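Local coordinates for muconate cycloisomerase (Azorhizobium caulinodans, PDB 3MY9), which belongs to the enolase superfamily, pairing an N-terminal capping domain with a magnesium-binding TIM-barrel domain, at residues A[3-15]-A[71-85]. Residues are numbered along the deposited sequence; the frame is centred on the assembly and turned at random.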
# COMPACT_ATOMS: atom_id res chain seq x y z
N SER A 3 -0.96 55.48 -9.91
CA SER A 3 -0.60 54.42 -8.93
C SER A 3 -1.53 54.55 -7.71
O SER A 3 -1.44 55.52 -6.95
CB SER A 3 0.87 54.53 -8.52
OG SER A 3 1.39 53.30 -8.07
N TRP A 4 -2.43 53.58 -7.55
CA TRP A 4 -3.43 53.63 -6.49
C TRP A 4 -2.98 52.86 -5.26
O TRP A 4 -2.56 51.72 -5.38
CB TRP A 4 -4.73 53.01 -6.97
CG TRP A 4 -5.85 53.29 -6.04
CD1 TRP A 4 -6.58 54.44 -5.97
CD2 TRP A 4 -6.40 52.40 -5.06
NE1 TRP A 4 -7.54 54.33 -4.99
CE2 TRP A 4 -7.46 53.08 -4.43
CE3 TRP A 4 -6.11 51.10 -4.66
CZ2 TRP A 4 -8.22 52.51 -3.41
CZ3 TRP A 4 -6.86 50.53 -3.65
CH2 TRP A 4 -7.90 51.23 -3.04
N ASP A 5 -3.06 53.50 -4.10
CA ASP A 5 -2.82 52.87 -2.81
C ASP A 5 -3.78 53.53 -1.85
O ASP A 5 -3.91 54.75 -1.88
CB ASP A 5 -1.38 53.08 -2.33
CG ASP A 5 -0.91 52.02 -1.32
OD1 ASP A 5 -1.49 51.93 -0.20
OD2 ASP A 5 0.04 51.27 -1.64
N SER A 6 -4.45 52.75 -1.02
CA SER A 6 -5.33 53.31 -0.02
C SER A 6 -5.68 52.31 1.07
O SER A 6 -5.56 51.09 0.88
CB SER A 6 -6.62 53.85 -0.66
OG SER A 6 -7.40 54.57 0.28
N VAL A 7 -6.13 52.84 2.20
CA VAL A 7 -6.44 52.03 3.36
C VAL A 7 -7.93 52.07 3.68
O VAL A 7 -8.62 53.01 3.31
CB VAL A 7 -5.65 52.51 4.58
CG1 VAL A 7 -4.17 52.16 4.41
CG2 VAL A 7 -5.85 54.00 4.81
N VAL A 8 -8.41 51.03 4.36
CA VAL A 8 -9.75 51.04 4.91
C VAL A 8 -9.84 52.11 6.00
O VAL A 8 -8.96 52.21 6.87
CB VAL A 8 -10.11 49.70 5.54
CG1 VAL A 8 -11.39 49.82 6.36
CG2 VAL A 8 -10.25 48.60 4.46
N GLU A 9 -10.92 52.89 5.96
CA GLU A 9 -11.15 53.99 6.90
C GLU A 9 -12.30 53.72 7.88
O GLU A 9 -12.22 54.11 9.04
CB GLU A 9 -11.39 55.30 6.15
CG GLU A 9 -11.19 56.55 7.00
CD GLU A 9 -11.39 57.82 6.20
OE1 GLU A 9 -12.09 57.76 5.17
OE2 GLU A 9 -10.85 58.88 6.60
N ARG A 10 -13.37 53.08 7.42
CA ARG A 10 -14.46 52.67 8.31
C ARG A 10 -15.31 51.56 7.74
O ARG A 10 -15.34 51.35 6.52
CB ARG A 10 -15.38 53.85 8.64
CG ARG A 10 -16.09 54.46 7.44
CD ARG A 10 -17.07 55.54 7.88
NE ARG A 10 -17.61 56.29 6.75
CZ ARG A 10 -16.97 57.26 6.09
NH1 ARG A 10 -15.73 57.62 6.43
NH2 ARG A 10 -17.57 57.88 5.08
N ILE A 11 -16.02 50.87 8.62
CA ILE A 11 -17.02 49.90 8.19
C ILE A 11 -18.36 50.18 8.85
O ILE A 11 -18.45 50.88 9.87
CB ILE A 11 -16.58 48.44 8.46
CG1 ILE A 11 -16.49 48.15 9.96
CG2 ILE A 11 -15.25 48.15 7.77
CD1 ILE A 11 -16.10 46.73 10.28
N ARG A 12 -19.41 49.66 8.21
CA ARG A 12 -20.73 49.52 8.80
C ARG A 12 -21.16 48.08 8.59
O ARG A 12 -21.07 47.55 7.48
CB ARG A 12 -21.74 50.43 8.11
CG ARG A 12 -21.37 51.90 8.03
CD ARG A 12 -22.62 52.74 7.91
NE ARG A 12 -22.39 54.04 7.27
CZ ARG A 12 -22.80 54.38 6.04
NH1 ARG A 12 -23.47 53.54 5.25
NH2 ARG A 12 -22.53 55.62 5.59
N ILE A 13 -21.60 47.43 9.66
CA ILE A 13 -22.13 46.08 9.59
C ILE A 13 -23.64 46.18 9.77
O ILE A 13 -24.11 46.83 10.71
CB ILE A 13 -21.53 45.18 10.68
CG1 ILE A 13 -20.00 45.18 10.59
CG2 ILE A 13 -22.07 43.75 10.55
CD1 ILE A 13 -19.32 44.74 11.87
N PHE A 14 -24.40 45.57 8.85
CA PHE A 14 -25.86 45.61 8.89
C PHE A 14 -26.42 44.21 9.03
O PHE A 14 -26.07 43.32 8.26
CB PHE A 14 -26.41 46.21 7.60
CG PHE A 14 -26.02 47.63 7.37
CD1 PHE A 14 -26.85 48.67 7.78
CD2 PHE A 14 -24.84 47.95 6.72
CE1 PHE A 14 -26.50 49.98 7.56
CE2 PHE A 14 -24.49 49.28 6.49
CZ PHE A 14 -25.32 50.29 6.91
N LEU A 15 -27.28 44.03 10.02
CA LEU A 15 -28.12 42.83 10.09
C LEU A 15 -29.43 43.24 9.44
O LEU A 15 -30.09 44.17 9.92
CB LEU A 15 -28.33 42.37 11.54
CG LEU A 15 -28.81 40.93 11.74
CD1 LEU A 15 -28.94 40.57 13.23
CD2 LEU A 15 -30.13 40.70 11.03
N LEU A 71 -17.54 39.96 12.78
CA LEU A 71 -17.11 41.19 12.12
C LEU A 71 -16.98 42.36 13.10
O LEU A 71 -15.98 43.09 13.07
CB LEU A 71 -18.07 41.58 10.99
CG LEU A 71 -18.05 40.73 9.72
CD1 LEU A 71 -19.35 40.89 8.93
CD2 LEU A 71 -16.84 41.07 8.84
N ASP A 72 -17.99 42.51 13.95
CA ASP A 72 -18.12 43.69 14.82
C ASP A 72 -17.03 43.78 15.89
O ASP A 72 -16.54 44.88 16.18
CB ASP A 72 -19.52 43.73 15.46
CG ASP A 72 -19.80 45.03 16.22
OD1 ASP A 72 -19.46 46.13 15.73
OD2 ASP A 72 -20.39 44.94 17.32
N ILE A 73 -16.66 42.64 16.48
CA ILE A 73 -15.67 42.61 17.57
C ILE A 73 -14.32 41.97 17.16
O ILE A 73 -13.28 42.61 17.31
CB ILE A 73 -16.28 42.04 18.90
CG1 ILE A 73 -16.17 40.51 19.03
CG2 ILE A 73 -17.74 42.46 19.05
CD1 ILE A 73 -14.90 40.05 19.74
N TYR A 74 -14.33 40.76 16.62
CA TYR A 74 -13.07 40.05 16.36
C TYR A 74 -12.29 40.65 15.17
O TYR A 74 -11.10 40.98 15.32
CB TYR A 74 -13.33 38.56 16.14
N LEU A 75 -12.95 40.83 14.03
CA LEU A 75 -12.27 41.23 12.79
C LEU A 75 -12.12 42.76 12.59
O LEU A 75 -11.22 43.20 11.88
CB LEU A 75 -12.98 40.60 11.58
CG LEU A 75 -13.05 39.06 11.54
CD1 LEU A 75 -13.80 38.55 10.31
CD2 LEU A 75 -11.65 38.45 11.57
N ARG A 76 -12.97 43.55 13.23
CA ARG A 76 -12.95 45.02 13.06
C ARG A 76 -11.56 45.71 13.19
O ARG A 76 -11.22 46.56 12.36
CB ARG A 76 -13.95 45.69 14.02
CG ARG A 76 -14.00 47.21 13.96
CD ARG A 76 -14.81 47.80 15.10
NE ARG A 76 -16.24 47.53 14.95
CZ ARG A 76 -17.09 48.30 14.27
NH1 ARG A 76 -16.68 49.40 13.64
NH2 ARG A 76 -18.37 47.96 14.22
N PRO A 77 -10.77 45.36 14.23
CA PRO A 77 -9.44 45.96 14.38
C PRO A 77 -8.39 45.47 13.36
O PRO A 77 -7.32 46.07 13.25
CB PRO A 77 -9.01 45.55 15.80
CG PRO A 77 -10.18 44.84 16.41
CD PRO A 77 -11.06 44.41 15.32
N LEU A 78 -8.69 44.38 12.66
CA LEU A 78 -7.85 43.90 11.57
C LEU A 78 -8.19 44.66 10.28
O LEU A 78 -7.28 45.08 9.56
CB LEU A 78 -8.00 42.39 11.38
CG LEU A 78 -7.76 41.54 12.64
CD1 LEU A 78 -7.75 40.05 12.31
CD2 LEU A 78 -6.46 41.94 13.36
N ILE A 79 -9.49 44.85 10.01
CA ILE A 79 -9.95 45.57 8.80
C ILE A 79 -9.46 47.02 8.82
O ILE A 79 -8.93 47.52 7.82
CB ILE A 79 -11.51 45.64 8.63
CG1 ILE A 79 -12.22 44.34 9.00
CG2 ILE A 79 -11.87 46.01 7.20
CD1 ILE A 79 -11.63 43.13 8.39
N LEU A 80 -9.67 47.68 9.95
CA LEU A 80 -9.43 49.12 10.05
C LEU A 80 -7.95 49.45 9.90
O LEU A 80 -7.11 48.90 10.60
CB LEU A 80 -9.97 49.67 11.38
CG LEU A 80 -11.49 49.89 11.50
CD1 LEU A 80 -11.82 50.43 12.90
CD2 LEU A 80 -11.99 50.85 10.42
N GLY A 81 -7.63 50.35 8.96
CA GLY A 81 -6.25 50.68 8.63
C GLY A 81 -5.63 49.83 7.52
O GLY A 81 -4.72 50.29 6.82
N ALA A 82 -6.14 48.61 7.33
CA ALA A 82 -5.54 47.63 6.41
C ALA A 82 -5.38 48.15 4.97
O ALA A 82 -6.27 48.82 4.45
CB ALA A 82 -6.36 46.36 6.41
N PRO A 83 -4.23 47.85 4.32
CA PRO A 83 -4.08 48.31 2.93
C PRO A 83 -4.89 47.47 1.95
O PRO A 83 -4.73 46.26 1.88
CB PRO A 83 -2.57 48.21 2.67
CG PRO A 83 -1.92 47.90 4.04
CD PRO A 83 -3.00 47.24 4.85
N ILE A 84 -5.76 48.13 1.19
CA ILE A 84 -6.76 47.45 0.36
C ILE A 84 -6.15 46.64 -0.79
O ILE A 84 -6.75 45.69 -1.22
CB ILE A 84 -7.81 48.46 -0.19
CG1 ILE A 84 -8.61 49.07 0.97
CG2 ILE A 84 -8.80 47.78 -1.15
CD1 ILE A 84 -9.31 50.36 0.59
N LYS A 85 -4.97 47.04 -1.28
CA LYS A 85 -4.20 46.25 -2.25
C LYS A 85 -3.65 44.96 -1.67
O LYS A 85 -3.20 44.12 -2.43
CB LYS A 85 -2.98 47.02 -2.77
CG LYS A 85 -3.21 48.19 -3.70
CD LYS A 85 -1.97 49.17 -3.66
CE LYS A 85 -0.94 48.86 -4.74
NZ LYS A 85 0.03 49.91 -5.04
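Val8 is held by its backbone against the turn 79-82: its N donates to Ala82 O (3.1 Å), and its O accepts from Gly81 N on a more bent path (N-H...O angle 148°). Ser6 O takes a nearly straight bond from Ile84 N (3.0 Å, 171°), and between the Ser6 and Val8 bonds Val7 forms a single bridge with Pro83.

The Val8 side chain packs into the bend where helix 64-79 ends. Its CB lies 3.4 Å from Ile79 O, which is also the nearest neighbour of both methyls. CG1, anti to the backbone N (chi1 168°), reaches CG2 of Ile79 and, more distantly, CD2 of Leu80; CG2 meets Ile84 CG1 at 3.9 Å. Ile84 sets its CB at the edge of the Trp4 ring, whose NE1 is bonded to Asp46.

Further along, Ile13 lays CD1 against the helix backbone, 3.3 Å from Asp72 N, beside Leu71 CB, while Ile11 CG1 lies over one face of the Arg76 guanidinium. Asp72 orients that group side-on, NE bonding to Asp72 O and NH2 forming a salt bridge with Asp72 OD1 (2.6 Å).

At the other end Lys85 packs its aliphatic chain against Trp4, NZ making a weak bond to Trp4 O and a long salt bridge to Asp5. Backbone bonds thus fix the turn, aliphatic packing seats the capping domain's first helix on its first strand, and the Lys85 charge adds little.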